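Local coordinates for protein alginate lyase A1-II' (Sphingomonas sp. A1, PDB 2CWS) that probably depolymerises alginate by beta-elimination, its chain being the lyase domain of a polysaccharide lyase of family 7, at residues A[88-93]-A[165-170]; A[123-128]-A[136-141]; A[94-99]-A[217-222]. One frame throughout, in Å; residues are numbered along the deposited sequence. Where two conformers were deposited one is given.

Interaction 1. Residues A[88-93]-A[165-170]; sequences THTMKL and EIRVTD
Thr88 and Thr169 meet through their hydroxyls, OG1 to OG1 at 2.9 Å, a bond in which either could be the donor. The same Thr169 OG1 accepts from Arg167 NH1 at 2.8 Å, lying at the edge of the guanidinium and close to its plane, so two bonds grip one small polar atom. A bend at chi3 (64°) turns NE of Arg167 out of the line of its chain; before the bend CG runs alongside Thr90, 3.3 Å from Thr90 OG1. Thr90 turns its methyl the other way, CG2 standing 3.6 Å from Glu165 OE1. These beta-branched and long polar residues share the outward face of two antiparallel strands in the seven-stranded sheet of a concanavalin-like beta-sandwich. Paired N-H and C=O groups of His89 with Val168, and of Met91 with Ile166, hold the register. The opposite face is buried: Met91 CE lies 3.9 Å from Ile166 CD1, the two side chains pointing the same way onto Ala109 of the facing sheet, where the flexible thioether chain of Met91 and the branched Ile166 fill the interior between the sheets. His89 shares that face; its ring stacks on Trp83, and its ND1 and NE2 are hydrogen-bonded to His227 ND1 and Gln86 O. Further out, Tyr174 gives the Arg167 guanidinium a cation-pi partner.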
ATOM      1  N   THR A  88      -4.132  -7.697  16.621  1.00  5.77           N
ATOM      2  CA  THR A  88      -3.755  -8.255  15.328  1.00  5.31           C
ATOM      3  C   THR A  88      -4.464  -7.535  14.210  1.00  5.28           C
ATOM      4  O   THR A  88      -5.657  -7.296  14.247  1.00  7.35           O
ATOM      5  CB  THR A  88      -4.070  -9.764  15.310  1.00  5.71           C
ATOM      6  OG1 THR A  88      -3.182 -10.425  16.209  1.00  6.56           O
ATOM      7  CG2 THR A  88      -3.867 -10.361  13.944  1.00  7.45           C
ATOM      8  N   HIS A  89      -3.664  -7.168  13.204  1.00  4.74           N
ATOM      9  CA  HIS A  89      -4.085  -6.308  12.106  1.00  4.50           C
ATOM     10  C   HIS A  89      -3.505  -6.891  10.834  1.00  4.38           C
ATOM     11  O   HIS A  89      -2.255  -6.883  10.707  1.00  4.87           O
ATOM     12  CB  HIS A  89      -3.505  -4.897  12.338  1.00  4.97           C
ATOM     13  CG  HIS A  89      -3.837  -4.406  13.736  1.00  4.89           C
ATOM     14  ND1 HIS A  89      -5.104  -3.990  14.073  1.00  5.18           N
ATOM     15  CD2 HIS A  89      -3.089  -4.404  14.859  1.00  5.79           C
ATOM     16  CE1 HIS A  89      -5.107  -3.668  15.363  1.00  6.02           C
ATOM     17  NE2 HIS A  89      -3.888  -3.920  15.850  1.00  6.52           N
ATOM     18  N   THR A  90      -4.333  -7.415   9.929  1.00  4.33           N
ATOM     19  CA  THR A  90      -3.819  -8.211   8.831  1.00  4.82           C
ATOM     20  C   THR A  90      -4.443  -7.803   7.509  1.00  4.14           C
ATOM     21  O   THR A  90      -5.662  -7.810   7.386  1.00  5.76           O
ATOM     22  CB  THR A  90      -4.128  -9.705   9.065  1.00  5.51           C
ATOM     23  OG1 THR A  90      -3.502 -10.020  10.338  1.00  7.62           O
ATOM     24  CG2 THR A  90      -3.518 -10.559   7.957  1.00  7.04           C
ATOM     25  N   MET A  91      -3.605  -7.534   6.518  1.00  4.00           N
ATOM     26  CA  MET A  91      -4.056  -7.349   5.131  1.00  3.84           C
ATOM     27  C   MET A  91      -3.591  -8.527   4.308  1.00  3.59           C
ATOM     28  O   MET A  91      -2.421  -8.930   4.394  1.00  4.57           O
ATOM     29  CB  MET A  91      -3.466  -6.032   4.603  1.00  4.03           C
ATOM     30  CG  MET A  91      -3.794  -5.862   3.108  1.00  4.47           C
ATOM     31  SD  MET A  91      -3.399  -4.203   2.484  1.00  4.73           S
ATOM     32  CE  MET A  91      -1.581  -4.259   2.670  1.00  5.79           C
ATOM     33  N   LYS A  92      -4.486  -9.054   3.517  1.00  3.96           N
ATOM     34  CA  LYS A  92      -4.176 -10.091   2.552  1.00  5.03           C
ATOM     35  C   LYS A  92      -4.559  -9.591   1.169  1.00  4.47           C
ATOM     36  O   LYS A  92      -5.587  -8.942   1.001  1.00  6.27           O
ATOM     37  CB  LYS A  92      -4.944 -11.403   2.789  0.54  7.21           C
ATOM     38  CG  LYS A  92      -4.666 -11.978   4.155  0.54  8.58           C
ATOM     39  CD  LYS A  92      -5.485 -13.277   4.270  0.54 11.34           C
ATOM     40  CE  LYS A  92      -5.265 -14.061   2.983  0.54 17.07           C
ATOM     41  NZ  LYS A  92      -5.960 -15.362   2.942  0.54 23.86           N
ATOM     42  N   LEU A  93      -3.723  -9.878   0.179  1.00  4.40           N
ATOM     43  CA  LEU A  93      -4.097  -9.518  -1.182  1.00  4.23           C
ATOM     44  C   LEU A  93      -3.484 -10.537  -2.122  1.00  4.19           C
ATOM     45  O   LEU A  93      -2.490 -11.221  -1.818  1.00  4.77           O
ATOM     46  CB  LEU A  93      -3.698  -8.064  -1.524  1.00  4.89           C
ATOM     47  CG  LEU A  93      -2.193  -7.716  -1.433  1.00  5.09           C
ATOM     48  CD1 LEU A  93      -1.399  -8.106  -2.686  1.00  5.55           C
ATOM     49  CD2 LEU A  93      -2.086  -6.196  -1.275  1.00  6.57           C
ATOM     50  N   GLU A 165       0.733 -11.096   2.375  1.00  4.24           N
ATOM     51  CA  GLU A 165       0.056 -10.821   3.642  1.00  4.83           C
ATOM     52  C   GLU A 165       0.992  -9.921   4.431  1.00  3.84           C
ATOM     53  O   GLU A 165       2.200 -10.102   4.433  1.00  4.71           O
ATOM     54  CB  GLU A 165      -0.222 -12.126   4.384  1.00  5.66           C
ATOM     55  CG  GLU A 165      -0.965 -11.931   5.704  1.00  8.24           C
ATOM     56  CD  GLU A 165      -1.346 -13.266   6.297  1.00 12.16           C
ATOM     57  OE1 GLU A 165      -1.343 -13.372   7.526  1.00 15.27           O
ATOM     58  OE2 GLU A 165      -1.618 -14.236   5.523  1.00 15.82           O
ATOM     59  N   ILE A 166       0.383  -8.950   5.101  1.00  4.13           N
ATOM     60  CA  ILE A 166       1.144  -8.076   6.004  1.00  4.14           C
ATOM     61  C   ILE A 166       0.358  -8.016   7.310  1.00  3.73           C
ATOM     62  O   ILE A 166      -0.822  -7.635   7.276  1.00  4.57           O
ATOM     63  CB  ILE A 166       1.385  -6.658   5.474  1.00  4.79           C
ATOM     64  CG1 ILE A 166       1.928  -6.709   4.043  1.00  6.89           C
ATOM     65  CG2 ILE A 166       2.301  -5.921   6.412  1.00  8.13           C
ATOM     66  CD1 ILE A 166       2.132  -5.296   3.444  1.00  7.43           C
ATOM     67  N   ARG A 167       0.974  -8.442   8.396  1.00  5.07           N
ATOM     68  CA  ARG A 167       0.290  -8.522   9.708  1.00  4.62           C
ATOM     69  C   ARG A 167       1.098  -7.818  10.746  1.00  4.76           C
ATOM     70  O   ARG A 167       2.309  -8.010  10.821  1.00  6.24           O
ATOM     71  CB  ARG A 167       0.099 -10.021  10.100  1.00  5.88           C
ATOM     72  CG  ARG A 167      -0.409 -10.195  11.522  1.00  6.30           C
ATOM     73  CD  ARG A 167      -0.785 -11.659  11.764  1.00  7.37           C
ATOM     74  NE  ARG A 167       0.314 -12.635  11.702  1.00  8.30           N
ATOM     75  CZ  ARG A 167       0.966 -13.117  12.755  1.00  8.02           C
ATOM     76  NH1 ARG A 167       0.731 -12.688  14.002  1.00  9.04           N
ATOM     77  NH2 ARG A 167       1.907 -14.037  12.565  1.00 10.13           N
ATOM     78  N   VAL A 168       0.422  -7.060  11.596  1.00  4.54           N
ATOM     79  CA  VAL A 168       1.011  -6.605  12.835  1.00  4.39           C
ATOM     80  C   VAL A 168       0.308  -7.339  13.974  1.00  4.48           C
ATOM     81  O   VAL A 168      -0.930  -7.287  14.044  1.00  5.05           O
ATOM     82  CB  VAL A 168       0.838  -5.066  13.037  1.00  4.66           C
ATOM     83  CG1 VAL A 168       1.168  -4.641  14.463  1.00  5.59           C
ATOM     84  CG2 VAL A 168       1.703  -4.313  12.027  1.00  5.49           C
ATOM     85  N   THR A 169       1.062  -7.959  14.851  1.00  4.68           N
ATOM     86  CA  THR A 169       0.524  -8.468  16.108  1.00  5.46           C
ATOM     87  C   THR A 169       1.403  -7.948  17.212  1.00  5.20           C
ATOM     88  O   THR A 169       2.611  -8.271  17.265  1.00  5.77           O
ATOM     89  CB  THR A 169       0.442 -10.004  16.145  1.00  6.19           C
ATOM     90  OG1 THR A 169      -0.524 -10.424  15.170  1.00  6.42           O
ATOM     91  CG2 THR A 169      -0.019 -10.486  17.537  1.00  7.87           C
ATOM     92  N   ASP A 170       0.867  -7.138  18.095  1.00  5.50           N
ATOM     93  CA  ASP A 170       1.587  -6.679  19.293  1.00  6.42           C
ATOM     94  C   ASP A 170       2.969  -6.135  18.958  1.00  5.80           C
ATOM     95  O   ASP A 170       4.001  -6.474  19.569  1.00  7.11           O
ATOM     96  CB  ASP A 170       1.621  -7.811  20.332  1.00  7.08           C
ATOM     97  CG  ASP A 170       0.237  -8.193  20.821  1.00  8.03           C
ATOM     98  OD1 ASP A 170       0.047  -9.386  21.164  1.00 12.60           O
ATOM     99  OD2 ASP A 170      -0.642  -7.291  20.834  1.00 10.08           O
TER

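Interaction 2. Residues A[123-128]-A[136-141]; sequences PLVKAV and MQVKQN
Strands 120-130 and 133-139 form an antiparallel beta hairpin in the larger sheet of the sandwich, and Val125 meets Val138, and Lys126 meets Gln137, across its pairing. Lys126 and Gln137 are a hydrogen-bonded pair, each N-H reaching the other's carbonyl oxygen at 2.9 Å. Lys139 N adds a bond of 2.8 Å to Leu124 O. On the buried inner face Val125 CG2 stands 4.2 Å from Val138 CG2, and in one of its two conformers Met136 lays its SD 3.6 Å from Ala127 CB, where a small residue suits the bulky sulfur chain. The other face is polar. A bend at chi3 (-75°) carries CE of Lys126 across to Gln137 CB, 4.0 Å away, while NZ goes on to a salt bridge with Asp148 of the next strand. Gln137, extended beyond CG, puts its CD 3.5 Å from Val128 CG2. An alanine here would probably leave that methyl of Val128 without the cover of CG and the amide carbon and open a small gap between Val128 and the Asp148 and His150 side. Lys139 ends away from the hairpin, NZ bonded to the carbonyls of Asn141 and Asp143. Leu124 and Val125 both face Ile111 of strand 106-114, a classic beta bulge at the corner of strand 120-130, an inner strand of the sheet in this concanavalin-like sandwich.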
ATOM      1  N   PRO A 123       6.248   5.822   6.852  0.63  5.83           N
ATOM      2  CA  PRO A 123       5.787   4.438   6.527  0.63  4.75           C
ATOM      3  C   PRO A 123       6.453   3.501   7.520  0.63  4.33           C
ATOM      4  O   PRO A 123       7.557   3.764   7.971  0.63  5.82           O
ATOM      5  CB  PRO A 123       6.285   4.180   5.129  0.63  6.86           C
ATOM      6  CG  PRO A 123       7.214   5.288   4.805  0.63 11.32           C
ATOM      7  CD  PRO A 123       7.094   6.399   5.807  0.63  7.71           C
ATOM      8  N   LEU A 124       5.738   2.404   7.790  1.00  4.37           N
ATOM      9  CA  LEU A 124       6.329   1.296   8.553  1.00  4.47           C
ATOM     10  C   LEU A 124       6.744   0.128   7.657  1.00  3.83           C
ATOM     11  O   LEU A 124       7.875  -0.335   7.740  1.00  5.56           O
ATOM     12  CB  LEU A 124       5.326   0.795   9.603  1.00  4.72           C
ATOM     13  CG  LEU A 124       5.814  -0.462  10.391  1.00  5.25           C
ATOM     14  CD1 LEU A 124       7.037  -0.106  11.259  1.00  6.34           C
ATOM     15  CD2 LEU A 124       4.675  -1.032  11.218  1.00  6.58           C
ATOM     16  N   VAL A 125       5.839  -0.354   6.809  1.00  4.17           N
ATOM     17  CA  VAL A 125       6.148  -1.446   5.873  1.00  3.88           C
ATOM     18  C   VAL A 125       5.915  -0.933   4.468  1.00  3.66           C
ATOM     19  O   VAL A 125       4.852  -0.360   4.203  1.00  4.16           O
ATOM     20  CB  VAL A 125       5.299  -2.699   6.128  1.00  4.28           C
ATOM     21  CG1 VAL A 125       5.647  -3.786   5.099  1.00  5.57           C
ATOM     22  CG2 VAL A 125       5.464  -3.185   7.580  1.00  5.13           C
ATOM     23  N   LYS A 126       6.850  -1.185   3.579  1.00  3.87           N
ATOM     24  CA  LYS A 126       6.714  -0.895   2.158  1.00  4.11           C
ATOM     25  C   LYS A 126       7.010  -2.129   1.350  1.00  3.61           C
ATOM     26  O   LYS A 126       8.109  -2.703   1.470  1.00  4.91           O
ATOM     27  CB  LYS A 126       7.687   0.223   1.714  1.00  5.32           C
ATOM     28  CG  LYS A 126       7.500   1.507   2.541  1.00  7.74           C
ATOM     29  CD  LYS A 126       8.719   2.457   2.429  1.00 10.88           C
ATOM     30  CE  LYS A 126       9.886   1.883   3.284  1.00 16.56           C
ATOM     31  NZ  LYS A 126      11.056   2.819   3.195  1.00 23.19           N
ATOM     32  N   ALA A 127       6.050  -2.581   0.537  1.00  3.67           N
ATOM     33  CA  ALA A 127       6.236  -3.763  -0.314  1.00  3.31           C
ATOM     34  C   ALA A 127       6.738  -3.272  -1.654  1.00  2.83           C
ATOM     35  O   ALA A 127       5.962  -2.761  -2.469  1.00  3.87           O
ATOM     36  CB  ALA A 127       4.930  -4.543  -0.391  1.00  5.03           C
ATOM     37  N   VAL A 128       8.054  -3.384  -1.861  1.00  3.38           N
ATOM     38  CA  VAL A 128       8.729  -2.826  -3.032  1.00  3.72           C
ATOM     39  C   VAL A 128       8.918  -3.883  -4.095  1.00  4.57           C
ATOM     40  O   VAL A 128       9.664  -4.856  -3.887  1.00  6.78           O
ATOM     41  CB  VAL A 128      10.099  -2.259  -2.624  1.00  4.91           C
ATOM     42  CG1 VAL A 128      10.781  -1.640  -3.844  1.00  8.12           C
ATOM     43  CG2 VAL A 128       9.966  -1.239  -1.480  1.00  6.60           C
ATOM     44  N   MET A 136      10.105  -6.556   1.154  1.00  3.85           N
ATOM     45  CA  MET A 136       9.238  -6.007   2.204  1.00  4.49           C
ATOM     46  C   MET A 136      10.109  -5.254   3.177  1.00  5.27           C
ATOM     47  O   MET A 136      10.753  -5.846   4.050  1.00  9.42           O
ATOM     48  CB  MET A 136       8.675  -7.172   3.054  0.62  5.93           C
ATOM     49  CG  MET A 136       7.513  -7.797   2.312  0.62  5.18           C
ATOM     50  SD  MET A 136       6.041  -6.762   2.268  0.62  4.01           S
ATOM     51  CE  MET A 136       4.832  -8.074   2.333  0.62  8.86           C
ATOM     52  N   GLN A 137      10.161  -3.957   3.031  1.00  4.22           N
ATOM     53  CA  GLN A 137      11.033  -3.086   3.823  1.00  5.28           C
ATOM     54  C   GLN A 137      10.279  -2.666   5.080  1.00  5.59           C
ATOM     55  O   GLN A 137       9.140  -2.220   5.000  1.00  8.47           O
ATOM     56  CB  GLN A 137      11.396  -1.838   3.000  1.00  6.20           C
ATOM     57  CG  GLN A 137      12.189  -2.220   1.757  1.00  7.08           C
ATOM     58  CD  GLN A 137      12.603  -1.061   0.854  1.00  7.46           C
ATOM     59  OE1 GLN A 137      13.343  -1.278  -0.155  1.00 10.07           O
ATOM     60  NE2 GLN A 137      12.178   0.114   1.105  1.00  9.11           N
ATOM     61  N   VAL A 138      10.934  -2.824   6.225  1.00  5.21           N
ATOM     62  CA  VAL A 138      10.327  -2.406   7.508  1.00  5.11           C
ATOM     63  C   VAL A 138      11.199  -1.333   8.105  1.00  4.76           C
ATOM     64  O   VAL A 138      12.409  -1.551   8.369  1.00  5.57           O
ATOM     65  CB  VAL A 138      10.145  -3.587   8.487  1.00  5.50           C
ATOM     66  CG1 VAL A 138       9.434  -3.106   9.732  1.00  6.30           C
ATOM     67  CG2 VAL A 138       9.368  -4.734   7.834  1.00  6.96           C
ATOM     68  N   LYS A 139      10.652  -0.162   8.322  1.00  5.11           N
ATOM     69  CA  LYS A 139      11.440   0.921   8.856  1.00  5.50           C
ATOM     70  C   LYS A 139      11.887   0.603  10.267  1.00  5.53           C
ATOM     71  O   LYS A 139      11.136   0.020  11.045  1.00  6.13           O
ATOM     72  CB  LYS A 139      10.583   2.198   8.809  1.00  6.96           C
ATOM     73  CG  LYS A 139      11.434   3.452   9.098  1.00  8.40           C
ATOM     74  CD  LYS A 139      10.665   4.744   8.992  1.00  9.87           C
ATOM     75  CE  LYS A 139      11.515   5.987   8.898  1.00 11.61           C
ATOM     76  NZ  LYS A 139      12.569   6.087   9.967  1.00 11.72           N
ATOM     77  N   GLN A 140      13.123   0.977  10.616  1.00  6.05           N
ATOM     78  CA  GLN A 140      13.636   0.697  11.947  1.00  6.74           C
ATOM     79  C   GLN A 140      12.990   1.579  13.025  1.00  6.37           C
ATOM     80  O   GLN A 140      12.436   1.062  13.999  1.00  6.90           O
ATOM     81  CB  GLN A 140      15.182   0.926  12.003  1.00  7.56           C
ATOM     82  CG  GLN A 140      15.890  -0.221  11.219  1.00  9.45           C
ATOM     83  CD  GLN A 140      17.383  -0.037  11.192  1.00 11.43           C
ATOM     84  OE1 GLN A 140      18.120  -1.021  11.421  1.00 23.68           O
ATOM     85  NE2 GLN A 140      17.871   1.163  10.989  1.00 13.35           N
ATOM     86  N   ASN A 141      13.069   2.912  12.825  1.00  6.91           N
ATOM     87  CA  ASN A 141      12.717   3.841  13.880  1.00  7.84           C
ATOM     88  C   ASN A 141      11.516   4.708  13.474  1.00  7.94           C
ATOM     89  O   ASN A 141      11.338   5.017  12.279  1.00  9.05           O
ATOM     90  CB  ASN A 141      13.882   4.791  14.162  1.00 10.35           C
ATOM     91  CG  ASN A 141      15.082   4.032  14.718  1.00 11.77           C
ATOM     92  OD1 ASN A 141      14.937   2.941  15.289  1.00 12.91           O
ATOM     93  ND2 ASN A 141      16.204   4.688  14.465  1.00 16.44           N
TER

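Interaction 3. Residues A[94-99]-A[217-222]; sequences SGKTVQ and IAKLYS
Ile217 O is gripped by two backbone donors, Val98 N at 2.8 Å and Gln99 N at 3.3 Å, the second in the carbonyl plane on a lone pair and the first tilted from that plane. Two successive residues facing one make a classic beta bulge. Ser94 O repeats the pattern at the other end, taking Tyr221 N at 2.8 Å and, weakly, Ser222 N. Between the bulges Lys96 and Lys219 exchange regular backbone bonds. Gly95 CA comes within 3.0 Å of Lys219 O, and any CB there would collide with that oxygen and with Leu220 CD2, which is consistent with a glycine at this position. At this second bulge Ser94 OG also meets Ser222 OG at 2.8 Å in one of the two conformers of Ser94, either being able to donate. Apolar parts fill the rest: Ile217 CG2 lies 3.7 Å from Val98 CB, and Val98 CG2 presses on Lys219 CD at 3.6 Å. Lys219, its chain extended beyond CG, thus uses its methylenes for packing and carries NZ to salt bridges with Asp44 and Asp46; Tyr221 OH also bonds to Asp46. With two carboxylates beside it, the ammonium of this largely buried lysine is likely to stay charged, its cost of burial repaid by both aspartates.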
ATOM      1  N   SER A  94      -4.037 -10.578  -3.328  1.00  3.81           N
ATOM      2  CA  SER A  94      -3.411 -11.298  -4.428  1.00  3.99           C
ATOM      3  C   SER A  94      -3.368 -10.343  -5.614  1.00  4.02           C
ATOM      4  O   SER A  94      -4.334  -9.594  -5.817  1.00  5.48           O
ATOM      5  CB  SER A  94      -4.046 -12.643  -4.792  0.67  4.98           C
ATOM      6  OG  SER A  94      -5.314 -12.405  -5.337  0.67  5.07           O
ATOM      7  N   GLY A  95      -2.276 -10.328  -6.323  1.00  3.93           N
ATOM      8  CA  GLY A  95      -2.134  -9.328  -7.381  1.00  5.09           C
ATOM      9  C   GLY A  95      -0.942  -9.587  -8.234  1.00  3.49           C
ATOM     10  O   GLY A  95      -0.268 -10.635  -8.126  1.00  4.32           O
ATOM     11  N   LYS A  96      -0.629  -8.643  -9.103  1.00  3.73           N
ATOM     12  CA  LYS A  96       0.537  -8.715  -9.957  1.00  3.68           C
ATOM     13  C   LYS A  96       0.908  -7.296 -10.397  1.00  3.52           C
ATOM     14  O   LYS A  96       0.077  -6.404 -10.379  1.00  4.69           O
ATOM     15  CB  LYS A  96       0.358  -9.574 -11.231  0.73  4.46           C
ATOM     16  CG  LYS A  96      -0.807  -9.112 -12.122  0.73  4.61           C
ATOM     17  CD  LYS A  96      -0.787  -9.728 -13.506  0.73  5.12           C
ATOM     18  CE  LYS A  96      -1.105 -11.190 -13.381  0.73  6.34           C
ATOM     19  NZ  LYS A  96      -0.899 -11.885 -14.718  0.73  7.33           N
ATOM     20  N   THR A  97       2.177  -7.157 -10.775  1.00  3.54           N
ATOM     21  CA  THR A  97       2.613  -5.899 -11.412  1.00  3.92           C
ATOM     22  C   THR A  97       2.747  -6.200 -12.875  1.00  4.09           C
ATOM     23  O   THR A  97       3.466  -7.119 -13.289  1.00  4.86           O
ATOM     24  CB  THR A  97       3.896  -5.409 -10.740  1.00  4.44           C
ATOM     25  OG1 THR A  97       3.580  -4.984  -9.404  1.00  4.93           O
ATOM     26  CG2 THR A  97       4.456  -4.191 -11.475  1.00  5.42           C
ATOM     27  N   VAL A  98       2.060  -5.390 -13.685  1.00  4.07           N
ATOM     28  CA  VAL A  98       1.943  -5.615 -15.127  1.00  4.38           C
ATOM     29  C   VAL A  98       2.986  -4.829 -15.903  1.00  3.76           C
ATOM     30  O   VAL A  98       3.490  -5.335 -16.914  1.00  5.08           O
ATOM     31  CB  VAL A  98       0.520  -5.201 -15.583  1.00  5.26           C
ATOM     32  CG1 VAL A  98       0.399  -5.192 -17.115  1.00  7.18           C
ATOM     33  CG2 VAL A  98      -0.543  -6.108 -14.931  1.00  6.25           C
ATOM     34  N   GLN A  99       3.248  -3.594 -15.486  1.00  3.64           N
ATOM     35  CA  GLN A  99       4.120  -2.692 -16.235  1.00  3.63           C
ATOM     36  C   GLN A  99       4.831  -1.802 -15.206  1.00  3.35           C
ATOM     37  O   GLN A  99       4.197  -1.356 -14.239  1.00  3.82           O
ATOM     38  CB  GLN A  99       3.290  -1.815 -17.198  1.00  3.86           C
ATOM     39  CG  GLN A  99       4.148  -0.821 -17.981  1.00  4.45           C
ATOM     40  CD  GLN A  99       3.233   0.007 -18.879  1.00  4.66           C
ATOM     41  OE1 GLN A  99       2.582  -0.545 -19.794  1.00  6.33           O
ATOM     42  NE2 GLN A  99       3.192   1.330 -18.717  1.00  5.03           N
ATOM     43  N   ILE A 217       1.562  -0.127 -14.088  1.00  3.51           N
ATOM     44  CA  ILE A 217       0.265  -0.779 -13.890  1.00  3.64           C
ATOM     45  C   ILE A 217       0.443  -1.868 -12.850  1.00  3.51           C
ATOM     46  O   ILE A 217       1.304  -2.734 -13.020  1.00  3.92           O
ATOM     47  CB  ILE A 217      -0.264  -1.413 -15.179  1.00  4.00           C
ATOM     48  CG1 ILE A 217      -0.460  -0.377 -16.302  1.00  5.04           C
ATOM     49  CG2 ILE A 217      -1.555  -2.178 -14.905  1.00  5.06           C
ATOM     50  CD1 ILE A 217      -0.698  -1.005 -17.684  1.00  6.86           C
ATOM     51  N   ALA A 218      -0.402  -1.837 -11.825  1.00  3.56           N
ATOM     52  CA  ALA A 218      -0.469  -2.932 -10.855  1.00  3.84           C
ATOM     53  C   ALA A 218      -1.921  -3.388 -10.764  1.00  3.35           C
ATOM     54  O   ALA A 218      -2.841  -2.582 -10.969  1.00  4.51           O
ATOM     55  CB  ALA A 218       0.010  -2.505  -9.467  1.00  4.83           C
ATOM     56  N   LYS A 219      -2.114  -4.678 -10.468  1.00  3.56           N
ATOM     57  CA  LYS A 219      -3.412  -5.282 -10.373  1.00  3.76           C
ATOM     58  C   LYS A 219      -3.625  -5.990  -9.055  1.00  3.62           C
ATOM     59  O   LYS A 219      -2.658  -6.560  -8.491  1.00  3.59           O
ATOM     60  CB  LYS A 219      -3.564  -6.372 -11.479  1.00  4.41           C
ATOM     61  CG  LYS A 219      -3.822  -5.767 -12.835  1.00  4.05           C
ATOM     62  CD  LYS A 219      -3.959  -6.855 -13.922  1.00  4.68           C
ATOM     63  CE  LYS A 219      -4.549  -6.248 -15.190  1.00  5.07           C
ATOM     64  NZ  LYS A 219      -4.764  -7.298 -16.254  1.00  5.46           N
ATOM     65  N   LEU A 220      -4.875  -5.990  -8.610  1.00  3.51           N
ATOM     66  CA  LEU A 220      -5.305  -6.813  -7.476  1.00  4.02           C
ATOM     67  C   LEU A 220      -6.501  -7.663  -7.930  1.00  3.67           C
ATOM     68  O   LEU A 220      -7.411  -7.191  -8.586  1.00  4.12           O
ATOM     69  CB  LEU A 220      -5.702  -5.955  -6.279  1.00  4.17           C
ATOM     70  CG  LEU A 220      -4.527  -5.161  -5.642  1.00  3.95           C
ATOM     71  CD1 LEU A 220      -5.031  -4.250  -4.552  1.00  5.85           C
ATOM     72  CD2 LEU A 220      -3.471  -6.097  -5.098  1.00  5.49           C
ATOM     73  N   TYR A 221      -6.465  -8.935  -7.465  1.00  4.28           N
ATOM     74  CA  TYR A 221      -7.572  -9.868  -7.687  1.00  4.80           C
ATOM     75  C   TYR A 221      -8.341 -10.129  -6.397  1.00  5.44           C
ATOM     76  O   TYR A 221      -9.493 -10.517  -6.442  1.00  7.58           O
ATOM     77  CB  TYR A 221      -7.056 -11.226  -8.220  1.00  5.82           C
ATOM     78  CG  TYR A 221      -6.412 -11.070  -9.589  1.00  5.82           C
ATOM     79  CD1 TYR A 221      -5.037 -10.929  -9.690  1.00  6.58           C
ATOM     80  CD2 TYR A 221      -7.175 -11.024 -10.740  1.00  5.83           C
ATOM     81  CE1 TYR A 221      -4.422 -10.762 -10.909  1.00  7.16           C
ATOM     82  CE2 TYR A 221      -6.549 -10.854 -11.965  1.00  6.24           C
ATOM     83  CZ  TYR A 221      -5.200 -10.726 -12.054  1.00  6.74           C
ATOM     84  OH  TYR A 221      -4.546 -10.573 -13.263  1.00  8.49           O
ATOM     85  N   SER A 222      -7.721  -9.863  -5.242  1.00  4.85           N
ATOM     86  CA  SER A 222      -8.410  -9.991  -3.953  1.00  5.49           C
ATOM     87  C   SER A 222      -7.707  -9.031  -2.983  1.00  4.43           C
ATOM     88  O   SER A 222      -6.501  -8.766  -3.151  1.00  4.84           O
ATOM     89  CB  SER A 222      -8.402 -11.432  -3.448  1.00  6.57           C
ATOM     90  OG  SER A 222      -7.083 -11.874  -3.295  1.00  8.03           O
TER

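In the fold
Strand 88-99 lies between 162-169 and 215-228; interaction 1 is part of its pairing with the one, interaction 3 part of its pairing with the other. Their centres are 19 Å apart, and Leu93 CD1 touches Leu220 CD2 at 3.8 Å. Interaction 2 belongs to the other sheet, and meets interaction 1 across the sandwich core, where Val125 CG1 lies 4.2 Å from Ile166 CD1. Interactions 2 and 3 do not touch, their nearest atoms being about 8 Å apart. In lyases of this family the substrate cleft runs over the concave sheet, probably the one holding interaction 2; a sulfate ion, perhaps only from crystallisation, lies about 4 Å from the Pro123 side chain.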